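Local structure of Sca-family protein (Rickettsia rickettsii, 4LQ8) at residues A[217-229]-A[303-317]. The protein is a rickettsial surface cell antigen whose head domain, the part described here, is probably involved in cell adhesion. Numbering follows the deposited sequence.
Sequences QISSYREIDFPIK and TLAVTRGKYKEMMKE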
loop_
_atom_site.group_PDB
_atom_site.type_symbol
_atom_site.label_atom_id
_atom_site.label_comp_id
_atom_site.label_asym_id
_atom_site.label_seq_id
_atom_site.Cartn_x
_atom_site.Cartn_y
_atom_site.Cartn_z
ATOM N N GLN A 217 -13.588 -14.650 -10.222
ATOM C CA GLN A 217 -14.597 -13.612 -10.314
ATOM C C GLN A 217 -14.580 -12.760 -9.051
ATOM O O GLN A 217 -14.597 -13.304 -7.945
ATOM C CB GLN A 217 -16.004 -14.168 -10.542
ATOM C CG GLN A 217 -16.986 -13.001 -10.807
ATOM C CD GLN A 217 -18.377 -13.441 -11.115
ATOM O OE1 GLN A 217 -19.221 -13.484 -10.226
ATOM N NE2 GLN A 217 -18.648 -13.743 -12.377
ATOM N N ILE A 218 -14.568 -11.428 -9.224
ATOM C CA ILE A 218 -14.670 -10.468 -8.130
ATOM C C ILE A 218 -16.138 -10.067 -8.139
ATOM O O ILE A 218 -16.586 -9.400 -9.068
ATOM C CB ILE A 218 -13.721 -9.236 -8.307
ATOM C CG1 ILE A 218 -12.220 -9.651 -8.415
ATOM C CG2 ILE A 218 -13.955 -8.165 -7.199
ATOM C CD1 ILE A 218 -11.599 -10.412 -7.209
ATOM N N SER A 219 -16.893 -10.500 -7.144
ATOM C CA SER A 219 -18.319 -10.184 -7.087
ATOM C C SER A 219 -18.603 -8.942 -6.233
ATOM O O SER A 219 -19.687 -8.390 -6.309
ATOM C CB SER A 219 -19.118 -11.398 -6.617
ATOM O OG SER A 219 -18.622 -11.880 -5.384
ATOM N N SER A 220 -17.611 -8.471 -5.459
ATOM C CA SER A 220 -17.778 -7.254 -4.661
ATOM C C SER A 220 -16.416 -6.717 -4.275
ATOM O O SER A 220 -15.497 -7.493 -4.013
ATOM C CB SER A 220 -18.603 -7.537 -3.402
ATOM O OG SER A 220 -18.889 -6.353 -2.682
ATOM N N TYR A 221 -16.289 -5.384 -4.228
ATOM C CA TYR A 221 -15.061 -4.713 -3.812
ATOM C C TYR A 221 -15.445 -3.344 -3.266
ATOM O O TYR A 221 -16.593 -2.925 -3.420
ATOM C CB TYR A 221 -14.018 -4.598 -4.969
ATOM C CG TYR A 221 -14.434 -3.683 -6.104
ATOM C CD1 TYR A 221 -14.139 -2.322 -6.073
ATOM C CD2 TYR A 221 -15.119 -4.178 -7.208
ATOM C CE1 TYR A 221 -14.506 -1.474 -7.118
ATOM C CE2 TYR A 221 -15.489 -3.339 -8.266
ATOM C CZ TYR A 221 -15.162 -1.993 -8.221
ATOM O OH TYR A 221 -15.588 -1.146 -9.210
ATOM N N ARG A 222 -14.496 -2.658 -2.614
ATOM C CA ARG A 222 -14.779 -1.323 -2.102
ATOM C C ARG A 222 -13.676 -0.368 -2.524
ATOM O O ARG A 222 -12.557 -0.784 -2.871
ATOM C CB ARG A 222 -14.941 -1.323 -0.568
ATOM C CG ARG A 222 -13.598 -1.639 0.132
ATOM C CD ARG A 222 -13.657 -1.486 1.622
ATOM N NE ARG A 222 -12.408 -1.954 2.233
ATOM C CZ ARG A 222 -12.102 -1.753 3.502
ATOM N NH1 ARG A 222 -12.920 -1.059 4.286
ATOM N NH2 ARG A 222 -10.973 -2.232 4.000
ATOM N N GLU A 223 -13.984 0.907 -2.473
ATOM C CA GLU A 223 -12.984 1.933 -2.728
ATOM C C GLU A 223 -13.171 3.046 -1.717
ATOM O O GLU A 223 -14.301 3.459 -1.449
ATOM C CB GLU A 223 -13.027 2.450 -4.183
ATOM C CG GLU A 223 -14.367 3.022 -4.598
ATOM C CD GLU A 223 -14.474 3.302 -6.081
ATOM O OE1 GLU A 223 -14.613 4.487 -6.457
ATOM O OE2 GLU A 223 -14.372 2.339 -6.871
ATOM N N ILE A 224 -12.064 3.527 -1.153
ATOM C CA ILE A 224 -12.129 4.628 -0.192
ATOM C C ILE A 224 -11.591 5.897 -0.840
ATOM O O ILE A 224 -10.558 5.866 -1.510
ATOM C CB ILE A 224 -11.467 4.259 1.160
ATOM C CG1 ILE A 224 -12.272 3.133 1.842
ATOM C CG2 ILE A 224 -11.331 5.500 2.068
ATOM C CD1 ILE A 224 -11.508 2.319 2.868
ATOM N N ASP A 225 -12.317 7.002 -0.669
ATOM C CA ASP A 225 -11.910 8.268 -1.248
ATOM C C ASP A 225 -10.870 8.969 -0.351
ATOM O O ASP A 225 -11.165 9.965 0.287
ATOM C CB ASP A 225 -13.144 9.142 -1.527
ATOM C CG ASP A 225 -12.894 10.317 -2.458
ATOM O OD1 ASP A 225 -11.873 10.299 -3.184
ATOM O OD2 ASP A 225 -13.743 11.233 -2.495
ATOM N N PHE A 226 -9.652 8.429 -0.295
ATOM C CA PHE A 226 -8.586 8.974 0.560
ATOM C C PHE A 226 -8.282 10.435 0.228
ATOM O O PHE A 226 -8.130 10.750 -0.952
ATOM C CB PHE A 226 -7.308 8.133 0.467
ATOM C CG PHE A 226 -7.442 6.694 0.900
ATOM C CD1 PHE A 226 -7.325 6.338 2.248
ATOM C CD2 PHE A 226 -7.655 5.687 -0.037
ATOM C CE1 PHE A 226 -7.446 5.002 2.647
ATOM C CE2 PHE A 226 -7.787 4.359 0.363
ATOM C CZ PHE A 226 -7.662 4.021 1.698
ATOM N N PRO A 227 -8.228 11.348 1.231
ATOM C CA PRO A 227 -7.928 12.752 0.906
ATOM C C PRO A 227 -6.466 12.920 0.479
ATOM O O PRO A 227 -5.610 12.136 0.889
ATOM C CB PRO A 227 -8.262 13.504 2.208
ATOM C CG PRO A 227 -8.086 12.497 3.281
ATOM C CD PRO A 227 -8.378 11.145 2.691
ATOM N N ILE A 228 -6.212 13.866 -0.428
ATOM C CA ILE A 228 -4.858 14.171 -0.919
ATOM C C ILE A 228 -4.347 15.319 -0.085
ATOM O O ILE A 228 -3.326 15.181 0.580
ATOM C CB ILE A 228 -4.828 14.481 -2.454
ATOM C CG1 ILE A 228 -5.480 13.346 -3.290
ATOM C CG2 ILE A 228 -3.414 14.806 -2.950
ATOM C CD1 ILE A 228 -4.892 11.935 -3.070
ATOM N N LYS A 229 -5.098 16.417 -0.064
ATOM C CA LYS A 229 -4.793 17.612 0.707
ATOM C C LYS A 229 -5.941 17.891 1.674
ATOM O O LYS A 229 -7.111 17.842 1.294
ATOM C CB LYS A 229 -4.499 18.804 -0.217
ATOM C CG LYS A 229 -3.124 18.652 -0.879
ATOM C CD LYS A 229 -2.685 19.882 -1.644
ATOM C CE LYS A 229 -1.371 19.654 -2.355
ATOM N NZ LYS A 229 -1.549 18.806 -3.565
ATOM N N THR A 303 -8.748 -7.550 -3.219
ATOM C CA THR A 303 -8.739 -6.207 -3.777
ATOM C C THR A 303 -8.350 -5.281 -2.631
ATOM O O THR A 303 -8.548 -5.633 -1.461
ATOM C CB THR A 303 -10.086 -5.824 -4.394
ATOM O OG1 THR A 303 -11.098 -5.861 -3.376
ATOM C CG2 THR A 303 -10.468 -6.719 -5.577
ATOM N N LEU A 304 -7.797 -4.110 -2.961
ATOM C CA LEU A 304 -7.489 -3.091 -1.969
ATOM C C LEU A 304 -8.487 -1.948 -2.199
ATOM O O LEU A 304 -9.068 -1.876 -3.276
ATOM C CB LEU A 304 -6.014 -2.627 -2.041
ATOM C CG LEU A 304 -4.934 -3.734 -1.842
ATOM C CD1 LEU A 304 -3.567 -3.141 -1.896
ATOM C CD2 LEU A 304 -5.040 -4.364 -0.471
ATOM N N ALA A 305 -8.691 -1.063 -1.199
ATOM C CA ALA A 305 -9.700 0.005 -1.254
ATOM C C ALA A 305 -9.234 1.257 -1.980
ATOM O O ALA A 305 -9.582 2.363 -1.588
ATOM C CB ALA A 305 -10.159 0.340 0.164
ATOM N N VAL A 306 -8.435 1.090 -3.016
ATOM C CA VAL A 306 -7.871 2.223 -3.754
ATOM C C VAL A 306 -7.952 1.975 -5.268
ATOM O O VAL A 306 -7.636 0.877 -5.750
ATOM C CB VAL A 306 -6.424 2.546 -3.229
ATOM C CG1 VAL A 306 -5.372 1.500 -3.656
ATOM C CG2 VAL A 306 -5.989 3.962 -3.594
ATOM N N THR A 307 -8.416 2.960 -6.006
ATOM C CA THR A 307 -8.501 2.813 -7.460
ATOM C C THR A 307 -7.173 3.270 -8.043
ATOM O O THR A 307 -6.398 3.916 -7.349
ATOM C CB THR A 307 -9.650 3.649 -8.048
ATOM O OG1 THR A 307 -9.379 5.018 -7.769
ATOM C CG2 THR A 307 -11.049 3.219 -7.549
ATOM N N ARG A 308 -6.946 3.012 -9.333
ATOM C CA ARG A 308 -5.729 3.450 -10.013
ATOM C C ARG A 308 -5.547 4.975 -9.999
ATOM O O ARG A 308 -4.446 5.458 -9.725
ATOM C CB ARG A 308 -5.692 2.910 -11.435
ATOM C CG ARG A 308 -4.264 2.671 -11.857
ATOM C CD ARG A 308 -3.915 3.268 -13.171
ATOM N NE ARG A 308 -2.731 2.575 -13.666
ATOM C CZ ARG A 308 -2.425 2.426 -14.946
ATOM N NH1 ARG A 308 -3.210 2.936 -15.884
ATOM N NH2 ARG A 308 -1.326 1.778 -15.299
ATOM N N GLY A 309 -6.624 5.700 -10.265
ATOM C CA GLY A 309 -6.606 7.157 -10.272
ATOM C C GLY A 309 -6.258 7.689 -8.895
ATOM O O GLY A 309 -5.406 8.554 -8.769
ATOM N N LYS A 310 -6.871 7.134 -7.844
ATOM C CA LYS A 310 -6.566 7.564 -6.475
ATOM C C LYS A 310 -5.098 7.210 -6.095
ATOM O O LYS A 310 -4.381 8.042 -5.537
ATOM C CB LYS A 310 -7.571 6.956 -5.475
ATOM C CG LYS A 310 -7.321 7.346 -4.010
ATOM C CD LYS A 310 -7.368 8.849 -3.766
ATOM C CE LYS A 310 -8.753 9.434 -4.000
ATOM N NZ LYS A 310 -8.759 10.871 -3.630
ATOM N N TYR A 311 -4.662 6.005 -6.453
ATOM C CA TYR A 311 -3.309 5.541 -6.177
ATOM C C TYR A 311 -2.271 6.462 -6.821
ATOM O O TYR A 311 -1.331 6.865 -6.140
ATOM C CB TYR A 311 -3.127 4.106 -6.672
ATOM C CG TYR A 311 -1.733 3.577 -6.425
ATOM C CD1 TYR A 311 -1.331 3.180 -5.149
ATOM C CD2 TYR A 311 -0.812 3.459 -7.468
ATOM C CE1 TYR A 311 -0.053 2.670 -4.920
ATOM C CE2 TYR A 311 0.463 2.936 -7.248
ATOM C CZ TYR A 311 0.838 2.555 -5.971
ATOM O OH TYR A 311 2.085 2.051 -5.728
ATOM N N LYS A 312 -2.460 6.822 -8.117
ATOM C CA LYS A 312 -1.570 7.754 -8.821
ATOM C C LYS A 312 -1.559 9.149 -8.165
ATOM O O LYS A 312 -0.494 9.734 -8.034
ATOM C CB LYS A 312 -1.930 7.856 -10.328
ATOM C CG LYS A 312 -1.825 6.513 -11.097
ATOM C CD LYS A 312 -0.421 5.858 -11.129
ATOM C CE LYS A 312 -0.454 4.414 -11.648
ATOM N NZ LYS A 312 0.903 3.890 -11.990
ATOM N N GLU A 313 -2.717 9.667 -7.737
ATOM C CA GLU A 313 -2.797 10.968 -7.043
ATOM C C GLU A 313 -2.029 10.920 -5.707
ATOM O O GLU A 313 -1.320 11.875 -5.373
ATOM C CB GLU A 313 -4.246 11.326 -6.712
ATOM C CG GLU A 313 -5.010 12.068 -7.780
ATOM C CD GLU A 313 -6.496 12.198 -7.474
ATOM O OE1 GLU A 313 -6.871 12.200 -6.276
ATOM O OE2 GLU A 313 -7.289 12.277 -8.441
ATOM N N MET A 314 -2.198 9.814 -4.937
ATOM C CA MET A 314 -1.522 9.612 -3.648
ATOM C C MET A 314 -0.037 9.432 -3.868
ATOM O O MET A 314 0.746 10.045 -3.156
ATOM C CB MET A 314 -2.123 8.422 -2.877
ATOM C CG MET A 314 -3.539 8.673 -2.429
ATOM S SD MET A 314 -4.249 7.258 -1.576
ATOM C CE MET A 314 -3.762 7.639 0.134
ATOM N N MET A 315 0.359 8.642 -4.878
ATOM C CA MET A 315 1.783 8.455 -5.213
ATOM C C MET A 315 2.430 9.815 -5.530
ATOM O O MET A 315 3.467 10.139 -4.954
ATOM C CB MET A 315 1.974 7.456 -6.369
ATOM C CG MET A 315 1.995 5.999 -5.907
ATOM S SD MET A 315 3.205 5.591 -4.583
ATOM C CE MET A 315 4.752 5.922 -5.456
ATOM N N LYS A 316 1.763 10.639 -6.357
ATOM C CA LYS A 316 2.215 11.996 -6.698
ATOM C C LYS A 316 2.430 12.900 -5.447
ATOM O O LYS A 316 3.475 13.526 -5.337
ATOM C CB LYS A 316 1.253 12.660 -7.699
ATOM C CG LYS A 316 1.723 14.016 -8.263
ATOM C CD LYS A 316 2.982 13.901 -9.131
ATOM C CE LYS A 316 3.716 15.218 -9.292
ATOM N NZ LYS A 316 5.018 15.048 -10.000
ATOM N N GLU A 317 1.467 12.943 -4.518
ATOM C CA GLU A 317 1.556 13.746 -3.287
ATOM C C GLU A 317 2.684 13.238 -2.355
ATOM O O GLU A 317 3.443 14.049 -1.819
ATOM C CB GLU A 317 0.187 13.790 -2.573
ATOM C CG GLU A 317 0.109 14.647 -1.315
ATOM C CD GLU A 317 0.292 16.145 -1.462
ATOM O OE1 GLU A 317 0.328 16.639 -2.611
ATOM O OE2 GLU A 317 0.406 16.830 -0.419
HETATM O O HOH W 1 -12.884 -7.822 -3.517
HETATM O O HOH W 2 -11.659 -3.589 -2.064
HETATM O O HOH W 3 -9.932 4.948 -4.008
HETATM O O HOH W 4 -1.117 16.123 1.615
#
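Lys310, in the first turn of helix 308-320, reaches Asp225 and Phe226 in the loop that follows strand 221-224, and its side chain can be traced atom by atom. CG leaves CB anti to the backbone N and lies at the edge of the Phe226 ring, near its plane. A bend at chi2 sets CD beside Ile228 CD1 at 4.0 Å, and a second at chi3 swings CE and NZ toward the oxygens of the loop. CE comes close to both Asp225 OD1 and Phe226 O. At the tip, NZ donates to Phe226 O at 2.8 Å, tilted 18° from the carbonyl plane, and forms a longer, weak bond to Asp225 OD1 at 3.2 Å. Its salt bridge to Glu313 OE1 completes a three-residue network, and the ammonium, shared by both carboxylates, probably offsets part of their charge.

Along the helix, Met314 lies obliquely against Phe226: CE touches Phe226 CB at 3.6 Å, and SD lies 45° off the ring normal, a Met-aromatic contact. Ile228 CD1 meets Met314 CG, while Ile228 CG2 rests on Glu317 CB, the two side chains running antiparallel alongside each other. A second salt bridge ends this row, Lys229 NZ meeting Glu317 OE1 at 3.0 Å from above the carboxylate plane.

Where the chain turns at Ala305, Ile224 N donates to Ala305 O at 2.8 Å, nearly straight at 173°. That same oxygen sits at the edge of the Phe226 ring, 3.3 Å from CE2. Ile224 CG2 covers one face of the ring, over its centre.

The contact thus joins two sheets: strand 215-224 pairs with 192-201 in the antiparallel one, whereas 300-304 pairs with 236-245 and 292-297 in the mixed one. Phe226 and Ile224 pack on 236-245, and Met314 carries the helix onto strand 271-277.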